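Long-range contacts in oxalate biosynthetic component 1 (Burkholderia thailandensis, PDB 5IKY), which makes oxalate in quorum sensing-dependent oxalogenesis, as a bifunctional enzyme that combines serine hydrolase and lyase activities: residues A46-W52 / I246-S250; D615-H620 / R734-S740; L634-R638 / Y651-L655. Residue numbers count along the deposited sequence, not the author numbering.

Contact 1: residues A46-W52 / I246-S250; sequences ALEANGW and IGIGS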
ATOM      1  N   ALA A  46     -42.155   5.821  11.001  1.00 72.14           N
ATOM      2  CA  ALA A  46     -40.997   5.251  10.321  1.00 62.23           C
ATOM      3  C   ALA A  46     -39.818   6.211  10.409  1.00 75.22           C
ATOM      4  O   ALA A  46     -38.676   5.792  10.592  1.00 73.57           O
ATOM      5  CB  ALA A  46     -41.323   4.935   8.871  1.00 56.48           C
ATOM      6  N   LEU A  47     -40.105   7.504  10.282  1.00 69.37           N
ATOM      7  CA  LEU A  47     -39.080   8.533  10.412  1.00 57.18           C
ATOM      8  C   LEU A  47     -38.500   8.553  11.823  1.00 70.98           C
ATOM      9  O   LEU A  47     -37.280   8.555  12.004  1.00 63.54           O
ATOM     10  CB  LEU A  47     -39.648   9.910  10.058  1.00 64.34           C
ATOM     11  CG  LEU A  47     -39.887  10.206   8.575  1.00 60.97           C
ATOM     12  CD1 LEU A  47     -40.656  11.505   8.405  1.00 61.71           C
ATOM     13  CD2 LEU A  47     -38.570  10.267   7.821  1.00 58.61           C
ATOM     14  N   GLU A  48     -39.379   8.557  12.820  1.00 71.55           N
ATOM     15  CA  GLU A  48     -38.955   8.639  14.214  1.00 75.54           C
ATOM     16  C   GLU A  48     -38.182   7.396  14.644  1.00 77.13           C
ATOM     17  O   GLU A  48     -37.343   7.459  15.543  1.00 77.20           O
ATOM     18  CB  GLU A  48     -40.165   8.856  15.126  1.00 77.49           C
ATOM     19  CG  GLU A  48     -40.888  10.169  14.876  1.00 82.21           C
ATOM     20  CD  GLU A  48     -41.856  10.531  15.984  1.00 98.79           C
ATOM     21  OE1 GLU A  48     -42.717   9.694  16.323  1.00110.12           O
ATOM     22  OE2 GLU A  48     -41.760  11.660  16.510  1.00103.55           O
ATOM     23  N   ALA A  49     -38.455   6.271  13.991  1.00 57.78           N
ATOM     24  CA  ALA A  49     -37.729   5.035  14.266  1.00 56.65           C
ATOM     25  C   ALA A  49     -36.330   5.086  13.662  1.00 65.77           C
ATOM     26  O   ALA A  49     -35.457   4.302  14.031  1.00 67.60           O
ATOM     27  CB  ALA A  49     -38.493   3.836  13.729  1.00 50.26           C
ATOM     28  N   ASN A  50     -36.121   6.013  12.732  1.00 68.07           N
ATOM     29  CA  ASN A  50     -34.827   6.156  12.076  1.00 55.69           C
ATOM     30  C   ASN A  50     -34.106   7.444  12.472  1.00 56.44           C
ATOM     31  O   ASN A  50     -33.329   7.996  11.692  1.00 67.58           O
ATOM     32  CB  ASN A  50     -34.996   6.096  10.556  1.00 65.63           C
ATOM     33  CG  ASN A  50     -35.320   4.695  10.059  1.00 70.53           C
ATOM     34  OD1 ASN A  50     -34.431   3.950   9.639  1.00 58.92           O
ATOM     35  ND2 ASN A  50     -36.597   4.330  10.104  1.00 64.16           N
ATOM     36  N   GLY A  51     -34.371   7.919  13.686  1.00 56.84           N
ATOM     37  CA  GLY A  51     -33.629   9.035  14.246  1.00 49.53           C
ATOM     38  C   GLY A  51     -34.275  10.403  14.112  1.00 76.63           C
ATOM     39  O   GLY A  51     -33.840  11.358  14.756  1.00 65.11           O
ATOM     40  N   TRP A  52     -35.304  10.511  13.277  1.00 51.09           N
ATOM     41  CA  TRP A  52     -35.971  11.792  13.072  1.00 70.12           C
ATOM     42  C   TRP A  52     -36.696  12.251  14.332  1.00 70.38           C
ATOM     43  O   TRP A  52     -37.411  11.476  14.966  1.00 64.70           O
ATOM     44  CB  TRP A  52     -36.949  11.714  11.899  1.00 63.63           C
ATOM     45  CG  TRP A  52     -36.266  11.601  10.573  1.00 65.03           C
ATOM     46  CD1 TRP A  52     -35.718  10.476  10.028  1.00 57.95           C
ATOM     47  CD2 TRP A  52     -36.050  12.653   9.626  1.00 71.49           C
ATOM     48  NE1 TRP A  52     -35.175  10.762   8.799  1.00 60.91           N
ATOM     49  CE2 TRP A  52     -35.366  12.092   8.528  1.00 59.60           C
ATOM     50  CE3 TRP A  52     -36.371  14.014   9.596  1.00 68.62           C
ATOM     51  CZ2 TRP A  52     -34.997  12.843   7.412  1.00 54.26           C
ATOM     52  CZ3 TRP A  52     -36.002  14.760   8.489  1.00 60.76           C
ATOM     53  CH2 TRP A  52     -35.323  14.172   7.412  1.00 59.03           C
ATOM     54  N   ILE A 246     -36.322   9.440   1.598  1.00 57.40           N
ATOM     55  CA  ILE A 246     -35.557   9.202   2.818  1.00 51.73           C
ATOM     56  C   ILE A 246     -35.240   7.720   2.988  1.00 61.72           C
ATOM     57  O   ILE A 246     -36.141   6.882   3.003  1.00 62.29           O
ATOM     58  CB  ILE A 246     -36.311   9.688   4.067  1.00 62.01           C
ATOM     59  CG1 ILE A 246     -36.806  11.121   3.870  1.00 58.95           C
ATOM     60  CG2 ILE A 246     -35.421   9.580   5.299  1.00 51.72           C
ATOM     61  CD1 ILE A 246     -35.695  12.134   3.752  1.00 53.87           C
ATOM     62  N   GLY A 247     -33.958   7.400   3.115  1.00 53.14           N
ATOM     63  CA  GLY A 247     -33.539   6.026   3.309  1.00 50.83           C
ATOM     64  C   GLY A 247     -33.783   5.561   4.730  1.00 55.87           C
ATOM     65  O   GLY A 247     -33.335   6.198   5.685  1.00 57.66           O
ATOM     66  N   ILE A 248     -34.505   4.454   4.871  1.00 48.48           N
ATOM     67  CA  ILE A 248     -34.772   3.873   6.182  1.00 50.37           C
ATOM     68  C   ILE A 248     -34.329   2.412   6.231  1.00 64.26           C
ATOM     69  O   ILE A 248     -34.204   1.751   5.199  1.00 63.41           O
ATOM     70  CB  ILE A 248     -36.268   3.965   6.557  1.00 63.34           C
ATOM     71  CG1 ILE A 248     -37.128   3.205   5.545  1.00 50.51           C
ATOM     72  CG2 ILE A 248     -36.713   5.417   6.650  1.00 48.84           C
ATOM     73  CD1 ILE A 248     -38.595   3.176   5.907  1.00 49.33           C
ATOM     74  N   GLY A 249     -34.094   1.915   7.440  1.00 51.90           N
ATOM     75  CA  GLY A 249     -33.611   0.561   7.628  1.00 48.24           C
ATOM     76  C   GLY A 249     -32.788   0.470   8.894  1.00 56.97           C
ATOM     77  O   GLY A 249     -32.264   1.474   9.375  1.00 66.82           O
ATOM     78  N   SER A 250     -32.671  -0.736   9.436  1.00 56.68           N
ATOM     79  CA  SER A 250     -31.955  -0.938  10.690  1.00 53.76           C
ATOM     80  C   SER A 250     -30.443  -0.890  10.506  1.00 50.89           C
ATOM     81  O   SER A 250     -29.715  -0.557  11.445  1.00 53.82           O
ATOM     82  CB  SER A 250     -32.348  -2.273  11.322  1.00 46.53           C
ATOM     83  OG  SER A 250     -33.757  -2.404  11.399  1.00 91.16           O
TER
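Ile246 lies at the apolar centre of this helix-to-hairpin contact: its CG2 is 4.1 Å from Leu47 CD2 and 3.7 Å from Trp52 NE1, while its CD1 lies 3.8 Å from Trp52 CZ2. Farther along the strand, Ile248 continues the apolar strip, its CD1 4.4 Å from Ala46 CB. Both isoleucines point toward the helical segment, with Gly247 between them. Gly51, at a positive phi of 97°, is followed by Trp52, whose N bonds back to Leu47 O at 3.1 Å. At the polar border, Asn50 ties the two backbones together. Its OD1 accepts a nearly straight hydrogen bond from Gly249 N at 3.0 Å, and its ND2 donates to Ala46 O at 2.6 Å, so one amide is bonded to the backbone of both segments. The contact thereby joins the N-terminal domain region to the beta-keto acid cleavage enzyme region. Strand 246-248 pairs antiparallel with strand 235-237, whose Leu237 also touches Ala46, Leu47 and Ile248. Ile27 of strand 26-28 also meets Leu47 and Trp52, so helix 37-49 packs against the hairpin and this further strand.

Contact 2: residues D615-H620 / R734-S740; sequences DRYEDH and RDRSNAS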
ATOM      1  N   ASP A 615      14.257 -15.948 -27.443  1.00 84.45           N
ATOM      2  CA  ASP A 615      15.211 -17.036 -27.637  1.00 81.97           C
ATOM      3  C   ASP A 615      14.508 -18.389 -27.725  1.00 79.75           C
ATOM      4  O   ASP A 615      15.043 -19.339 -28.296  1.00 90.99           O
ATOM      5  CB  ASP A 615      16.242 -17.055 -26.504  1.00 83.22           C
ATOM      6  CG  ASP A 615      17.158 -15.844 -26.526  1.00105.64           C
ATOM      7  OD1 ASP A 615      16.837 -14.863 -27.230  1.00122.23           O
ATOM      8  OD2 ASP A 615      18.199 -15.872 -25.833  1.00 95.57           O
ATOM      9  N   ARG A 616      13.308 -18.467 -27.157  1.00 91.33           N
ATOM     10  CA  ARG A 616      12.524 -19.696 -27.172  1.00101.21           C
ATOM     11  C   ARG A 616      11.640 -19.788 -28.413  1.00 95.27           C
ATOM     12  O   ARG A 616      11.072 -20.842 -28.703  1.00106.51           O
ATOM     13  CB  ARG A 616      11.662 -19.795 -25.909  1.00 88.94           C
ATOM     14  CG  ARG A 616      12.455 -19.976 -24.624  1.00 98.42           C
ATOM     15  CD  ARG A 616      11.562 -19.858 -23.399  1.00 93.87           C
ATOM     16  NE  ARG A 616      10.477 -20.835 -23.409  1.00 85.25           N
ATOM     17  CZ  ARG A 616       9.221 -20.557 -23.075  1.00 79.82           C
ATOM     18  NH1 ARG A 616       8.889 -19.327 -22.707  1.00 75.12           N
ATOM     19  NH2 ARG A 616       8.296 -21.507 -23.111  1.00 96.79           N
ATOM     20  N   TYR A 617      11.526 -18.681 -29.141  1.00 79.97           N
ATOM     21  CA  TYR A 617      10.679 -18.630 -30.330  1.00 88.14           C
ATOM     22  C   TYR A 617      11.451 -19.010 -31.590  1.00 89.54           C
ATOM     23  O   TYR A 617      12.557 -18.523 -31.826  1.00 99.77           O
ATOM     24  CB  TYR A 617      10.060 -17.238 -30.486  1.00 72.39           C
ATOM     25  CG  TYR A 617       9.010 -16.922 -29.441  1.00 82.88           C
ATOM     26  CD1 TYR A 617       9.371 -16.588 -28.141  1.00 89.02           C
ATOM     27  CD2 TYR A 617       7.658 -16.958 -29.754  1.00 77.96           C
ATOM     28  CE1 TYR A 617       8.415 -16.302 -27.181  1.00 74.91           C
ATOM     29  CE2 TYR A 617       6.695 -16.671 -28.801  1.00 83.05           C
ATOM     30  CZ  TYR A 617       7.079 -16.345 -27.517  1.00 85.84           C
ATOM     31  OH  TYR A 617       6.124 -16.059 -26.565  1.00 92.49           O
ATOM     32  N   GLU A 618      10.857 -19.887 -32.393  1.00 84.85           N
ATOM     33  CA  GLU A 618      11.496 -20.389 -33.605  1.00 90.67           C
ATOM     34  C   GLU A 618      11.660 -19.293 -34.654  1.00101.04           C
ATOM     35  O   GLU A 618      12.747 -19.092 -35.196  1.00100.37           O
ATOM     36  CB  GLU A 618      10.684 -21.550 -34.185  1.00 91.34           C
ATOM     37  CG  GLU A 618      11.325 -22.227 -35.385  1.00108.73           C
ATOM     38  CD  GLU A 618      12.157 -23.435 -34.998  1.00129.08           C
ATOM     39  OE1 GLU A 618      11.704 -24.572 -35.244  1.00138.01           O
ATOM     40  OE2 GLU A 618      13.263 -23.248 -34.446  1.00133.75           O
ATOM     41  N   ASP A 619      10.569 -18.588 -34.937  1.00 99.07           N
ATOM     42  CA  ASP A 619      10.573 -17.536 -35.947  1.00103.46           C
ATOM     43  C   ASP A 619      10.752 -16.160 -35.312  1.00116.73           C
ATOM     44  O   ASP A 619       9.920 -15.271 -35.495  1.00123.55           O
ATOM     45  CB  ASP A 619       9.277 -17.574 -36.760  1.00 99.86           C
ATOM     46  CG  ASP A 619       9.004 -18.941 -37.361  1.00107.53           C
ATOM     47  OD1 ASP A 619       9.965 -19.716 -37.552  1.00109.64           O
ATOM     48  OD2 ASP A 619       7.823 -19.242 -37.640  1.00104.68           O
ATOM     49  N   HIS A 620      11.840 -15.988 -34.568  1.00114.07           N
ATOM     50  CA  HIS A 620      12.084 -14.738 -33.857  1.00106.47           C
ATOM     51  C   HIS A 620      12.534 -13.618 -34.791  1.00111.58           C
ATOM     52  O   HIS A 620      12.247 -12.445 -34.547  1.00113.91           O
ATOM     53  CB  HIS A 620      13.125 -14.945 -32.753  1.00 98.51           C
ATOM     54  CG  HIS A 620      14.401 -15.568 -33.230  1.00 96.21           C
ATOM     55  ND1 HIS A 620      15.516 -14.826 -33.554  1.00 91.90           N
ATOM     56  CD2 HIS A 620      14.743 -16.864 -33.423  1.00 83.25           C
ATOM     57  CE1 HIS A 620      16.487 -15.637 -33.934  1.00 93.72           C
ATOM     58  NE2 HIS A 620      16.044 -16.879 -33.862  1.00 86.62           N
ATOM     59  N   ARG A 734      18.459 -23.066 -24.452  1.00 78.06           N
ATOM     60  CA  ARG A 734      18.852 -22.131 -25.501  1.00 79.40           C
ATOM     61  C   ARG A 734      19.755 -22.804 -26.533  1.00 92.35           C
ATOM     62  O   ARG A 734      19.779 -22.418 -27.703  1.00 83.90           O
ATOM     63  CB  ARG A 734      19.561 -20.915 -24.897  1.00 65.04           C
ATOM     64  CG  ARG A 734      19.677 -19.732 -25.847  1.00 76.86           C
ATOM     65  CD  ARG A 734      20.520 -18.612 -25.253  1.00 75.64           C
ATOM     66  NE  ARG A 734      20.387 -17.374 -26.015  1.00 84.41           N
ATOM     67  CZ  ARG A 734      21.048 -17.111 -27.138  1.00 83.92           C
ATOM     68  NH1 ARG A 734      21.895 -18.001 -27.637  1.00 76.74           N
ATOM     69  NH2 ARG A 734      20.860 -15.956 -27.763  1.00 89.41           N
ATOM     70  N   ASP A 735      20.493 -23.815 -26.088  1.00 92.06           N
ATOM     71  CA  ASP A 735      21.425 -24.531 -26.952  1.00 95.55           C
ATOM     72  C   ASP A 735      20.704 -25.458 -27.929  1.00 87.11           C
ATOM     73  O   ASP A 735      21.304 -25.952 -28.882  1.00105.77           O
ATOM     74  CB  ASP A 735      22.418 -25.328 -26.105  1.00103.96           C
ATOM     75  CG  ASP A 735      23.323 -24.437 -25.276  1.00114.04           C
ATOM     76  OD1 ASP A 735      23.077 -23.213 -25.234  1.00101.18           O
ATOM     77  OD2 ASP A 735      24.278 -24.960 -24.664  1.00132.37           O
ATOM     78  N   ARG A 736      19.418 -25.692 -27.687  1.00 95.55           N
ATOM     79  CA  ARG A 736      18.616 -26.537 -28.566  1.00 86.94           C
ATOM     80  C   ARG A 736      17.683 -25.703 -29.437  1.00 94.98           C
ATOM     81  O   ARG A 736      16.775 -26.237 -30.072  1.00109.80           O
ATOM     82  CB  ARG A 736      17.791 -27.539 -27.756  1.00102.41           C
ATOM     83  CG  ARG A 736      18.583 -28.374 -26.768  1.00101.68           C
ATOM     84  CD  ARG A 736      17.769 -29.580 -26.329  1.00 96.52           C
ATOM     85  NE  ARG A 736      16.353 -29.253 -26.180  1.00 98.67           N
ATOM     86  CZ  ARG A 736      15.761 -28.988 -25.020  1.00101.86           C
ATOM     87  NH1 ARG A 736      16.460 -29.014 -23.893  1.00 90.27           N
ATOM     88  NH2 ARG A 736      14.467 -28.702 -24.985  1.00100.80           N
ATOM     89  N   SER A 737      17.901 -24.393 -29.457  1.00 91.15           N
ATOM     90  CA  SER A 737      17.043 -23.500 -30.227  1.00 94.12           C
ATOM     91  C   SER A 737      17.813 -22.812 -31.346  1.00 84.68           C
ATOM     92  O   SER A 737      19.041 -22.891 -31.411  1.00 87.14           O
ATOM     93  CB  SER A 737      16.410 -22.447 -29.313  1.00 84.72           C
ATOM     94  OG  SER A 737      17.385 -21.542 -28.823  1.00 78.30           O
ATOM     95  N   ASN A 738      17.082 -22.140 -32.229  1.00 91.49           N
ATOM     96  CA  ASN A 738      17.703 -21.321 -33.261  1.00121.87           C
ATOM     97  C   ASN A 738      17.818 -19.878 -32.788  1.00120.01           C
ATOM     98  O   ASN A 738      17.511 -18.939 -33.524  1.00138.28           O
ATOM     99  CB  ASN A 738      16.915 -21.402 -34.571  1.00133.33           C
ATOM    100  CG  ASN A 738      15.457 -21.029 -34.402  1.00133.52           C
ATOM    101  OD1 ASN A 738      14.903 -21.121 -33.306  1.00129.61           O
ATOM    102  ND2 ASN A 738      14.824 -20.606 -35.491  1.00125.14           N
ATOM    103  N   ALA A 739      18.252 -19.712 -31.544  1.00101.83           N
ATOM    104  CA  ALA A 739      18.483 -18.392 -30.979  1.00 91.04           C
ATOM    105  C   ALA A 739      19.774 -17.808 -31.534  1.00100.77           C
ATOM    106  O   ALA A 739      20.705 -18.546 -31.860  1.00 98.10           O
ATOM    107  CB  ALA A 739      18.535 -18.462 -29.463  1.00 75.24           C
ATOM    108  N   SER A 740      19.822 -16.484 -31.639  1.00103.74           N
ATOM    109  CA  SER A 740      20.975 -15.792 -32.205  1.00 98.05           C
ATOM    110  C   SER A 740      22.263 -16.107 -31.446  1.00 96.09           C
ATOM    111  O   SER A 740      22.348 -15.901 -30.235  1.00100.72           O
ATOM    112  CB  SER A 740      20.735 -14.282 -32.214  1.00 96.09           C
ATOM    113  OG  SER A 740      19.447 -13.975 -32.719  1.00109.41           O
TER
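A type I β turn, Arg734 to Ser737, carries the chain out of helix 715-734 and sets it beside a loop of the cap-domain region, a worked example of an interface between irregular segments in which the rotamers suit the polar groups that meet. Arg734 is stretched out, with chi1, chi2 and chi3 all t, and so reaches Asp615: NE lies 2.7 Å from OD2 in a hydrogen-bonded salt bridge. Its NH2 also donates to Ser740 O at 2.9 Å, holding the chain beyond the turn to its beginning. Ser737, with chi1 p, folds its OG back onto Arg734 O at 2.8 Å, reinforcing the turn's backbone bond. The p rotamers of Asn738 and His620 complete an exchange of side chains for backbone carbonyls. Asn738 points toward the loop and gives its ND2 to Glu618 O at 2.6 Å. In return, His620 presents the edge of its ring to the turn segment, and its NE2 donates to Asn738 O, also at 2.6 Å.

Contact 3: residues L634-R638 / Y651-L655; sequences LNFAR and YDRAL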
ATOM      1  N   LEU A 634      -0.117 -16.559 -23.829  1.00 93.37           N
ATOM      2  CA  LEU A 634      -0.709 -17.651 -24.591  1.00 92.05           C
ATOM      3  C   LEU A 634       0.141 -18.912 -24.507  1.00 92.64           C
ATOM      4  O   LEU A 634      -0.358 -19.985 -24.167  1.00 94.43           O
ATOM      5  CB  LEU A 634      -0.901 -17.246 -26.053  1.00 97.44           C
ATOM      6  CG  LEU A 634      -1.936 -16.151 -26.310  1.00 86.17           C
ATOM      7  CD1 LEU A 634      -2.174 -15.974 -27.804  1.00 77.69           C
ATOM      8  CD2 LEU A 634      -3.230 -16.470 -25.583  1.00 73.16           C
ATOM      9  N   ASN A 635       1.426 -18.775 -24.820  1.00 89.38           N
ATOM     10  CA  ASN A 635       2.349 -19.900 -24.755  1.00 94.56           C
ATOM     11  C   ASN A 635       2.500 -20.421 -23.331  1.00 90.95           C
ATOM     12  O   ASN A 635       2.705 -21.615 -23.120  1.00 90.19           O
ATOM     13  CB  ASN A 635       3.714 -19.506 -25.317  1.00 89.96           C
ATOM     14  CG  ASN A 635       3.679 -19.269 -26.813  1.00 90.22           C
ATOM     15  OD1 ASN A 635       3.643 -20.215 -27.602  1.00 91.90           O
ATOM     16  ND2 ASN A 635       3.695 -18.003 -27.212  1.00 84.98           N
ATOM     17  N   PHE A 636       2.398 -19.517 -22.362  1.00 82.45           N
ATOM     18  CA  PHE A 636       2.432 -19.891 -20.954  1.00 79.19           C
ATOM     19  C   PHE A 636       1.304 -20.865 -20.642  1.00 80.37           C
ATOM     20  O   PHE A 636       1.509 -21.872 -19.966  1.00 84.41           O
ATOM     21  CB  PHE A 636       2.323 -18.653 -20.063  1.00 75.82           C
ATOM     22  CG  PHE A 636       2.278 -18.962 -18.593  1.00 81.68           C
ATOM     23  CD1 PHE A 636       3.447 -19.162 -17.878  1.00 84.03           C
ATOM     24  CD2 PHE A 636       1.067 -19.045 -17.924  1.00 90.10           C
ATOM     25  CE1 PHE A 636       3.410 -19.443 -16.527  1.00 84.40           C
ATOM     26  CE2 PHE A 636       1.023 -19.326 -16.571  1.00 88.66           C
ATOM     27  CZ  PHE A 636       2.196 -19.525 -15.872  1.00 87.23           C
ATOM     28  N   ALA A 637       0.115 -20.549 -21.143  1.00 85.27           N
ATOM     29  CA  ALA A 637      -1.046 -21.411 -20.970  1.00 88.82           C
ATOM     30  C   ALA A 637      -0.811 -22.758 -21.642  1.00 81.28           C
ATOM     31  O   ALA A 637      -1.093 -23.805 -21.064  1.00 86.77           O
ATOM     32  CB  ALA A 637      -2.289 -20.744 -21.529  1.00 94.82           C
ATOM     33  N   ARG A 638      -0.290 -22.720 -22.866  1.00 83.33           N
ATOM     34  CA  ARG A 638       0.064 -23.935 -23.590  1.00 77.74           C
ATOM     35  C   ARG A 638       1.114 -24.728 -22.821  1.00 84.13           C
ATOM     36  O   ARG A 638       1.079 -25.957 -22.782  1.00 86.65           O
ATOM     37  CB  ARG A 638       0.590 -23.598 -24.987  1.00 75.27           C
ATOM     38  CG  ARG A 638      -0.356 -22.762 -25.833  1.00 88.36           C
ATOM     39  CD  ARG A 638       0.285 -22.384 -27.163  1.00 87.02           C
ATOM     40  NE  ARG A 638       0.694 -23.556 -27.935  1.00 83.03           N
ATOM     41  CZ  ARG A 638       1.952 -23.842 -28.256  1.00 87.07           C
ATOM     42  NH1 ARG A 638       2.937 -23.039 -27.876  1.00 89.02           N
ATOM     43  NH2 ARG A 638       2.228 -24.932 -28.963  1.00 76.84           N
ATOM     44  N   TYR A 651      -6.383 -22.149 -27.146  1.00131.16           N
ATOM     45  CA  TYR A 651      -5.135 -21.447 -27.410  1.00119.13           C
ATOM     46  C   TYR A 651      -4.623 -21.869 -28.780  1.00120.74           C
ATOM     47  O   TYR A 651      -5.329 -22.554 -29.520  1.00136.59           O
ATOM     48  CB  TYR A 651      -4.113 -21.730 -26.310  1.00112.05           C
ATOM     49  CG  TYR A 651      -4.677 -21.495 -24.927  1.00 95.86           C
ATOM     50  CD1 TYR A 651      -4.806 -20.208 -24.418  1.00 92.86           C
ATOM     51  CD2 TYR A 651      -5.102 -22.556 -24.140  1.00 95.02           C
ATOM     52  CE1 TYR A 651      -5.333 -19.987 -23.157  1.00 94.93           C
ATOM     53  CE2 TYR A 651      -5.629 -22.346 -22.880  1.00 97.88           C
ATOM     54  CZ  TYR A 651      -5.741 -21.062 -22.392  1.00102.69           C
ATOM     55  OH  TYR A 651      -6.264 -20.856 -21.137  1.00110.15           O
ATOM     56  N   ASP A 652      -3.406 -21.450 -29.121  1.00119.02           N
ATOM     57  CA  ASP A 652      -2.932 -21.484 -30.506  1.00118.88           C
ATOM     58  C   ASP A 652      -3.876 -20.650 -31.372  1.00118.33           C
ATOM     59  O   ASP A 652      -3.930 -20.806 -32.591  1.00 97.65           O
ATOM     60  CB  ASP A 652      -2.821 -22.917 -31.040  1.00109.27           C
ATOM     61  CG  ASP A 652      -1.695 -23.695 -30.392  1.00113.59           C
ATOM     62  OD1 ASP A 652      -0.616 -23.108 -30.169  1.00121.09           O
ATOM     63  OD2 ASP A 652      -1.888 -24.896 -30.108  1.00109.75           O
ATOM     64  N   ARG A 653      -4.618 -19.761 -30.714  1.00140.96           N
ATOM     65  CA  ARG A 653      -5.420 -18.751 -31.384  1.00134.53           C
ATOM     66  C   ARG A 653      -4.492 -17.602 -31.740  1.00140.15           C
ATOM     67  O   ARG A 653      -4.915 -16.578 -32.274  1.00143.34           O
ATOM     68  CB  ARG A 653      -6.571 -18.276 -30.496  1.00110.75           C
ATOM     69  N   ALA A 654      -3.214 -17.800 -31.428  1.00134.63           N
ATOM     70  CA  ALA A 654      -2.149 -16.894 -31.827  1.00129.70           C
ATOM     71  C   ALA A 654      -2.027 -16.863 -33.347  1.00130.53           C
ATOM     72  O   ALA A 654      -1.385 -15.977 -33.908  1.00143.77           O
ATOM     73  CB  ALA A 654      -0.830 -17.312 -31.191  1.00123.21           C
ATOM     74  N   LEU A 655      -2.642 -17.845 -34.004  1.00124.99           N
ATOM     75  CA  LEU A 655      -2.766 -17.843 -35.457  1.00117.30           C
ATOM     76  C   LEU A 655      -3.539 -16.609 -35.910  1.00117.81           C
ATOM     77  O   LEU A 655      -3.290 -16.066 -36.986  1.00133.98           O
ATOM     78  CB  LEU A 655      -3.462 -19.117 -35.945  1.00 98.16           C
TER
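Tyr651 lays the face of its ring over Ala637, a clear example of a CH-π contact fastening a loop to a helix within the cap-domain region. The methyl carbon Ala637 CB stands 3.6 Å from the centroid of the Tyr651 ring and 18° off its normal, an almost axial approach. One turn earlier on helix 629-641, Leu634 meets the ring's edge, with its CD2 4.2 Å from Tyr651 CD1, and its CD1 reaches Ala654 CB at 3.9 Å. The aromatic ring is thus gripped on its face and its edge by a single helix. Leu592 of helix 592-602 and Leu579 of helix 562-579 also touch Tyr651. Arg638 flanks the tyrosine, its CG 3.9 Å from Tyr651 CB, and ends in a salt bridge of 2.6 Å between its NE and Asp652 OD1.

In the fold
The three contacts differ in chemistry as they do in burial and secondary structure. Contact 3 is the buried one, where an aromatic ring and aliphatic groups dominate and a single ion pair closes the side. Contact 1, partly buried, combines an apolar centre with an amide clasp. Contact 2, also partly buried, joins two largely irregular segments almost wholly by polar groups. Contacts 2 and 3 are neighbours, with centres about 18 Å apart, and contact 3 is nested within the loop that contact 2 closes. Helix 629-641 links them: Tyr617 packs its OH 3.2 Å from Asn635 ND2. Contact 1 is remote, its centre about 71 Å from that of contact 2, across the chain's centre.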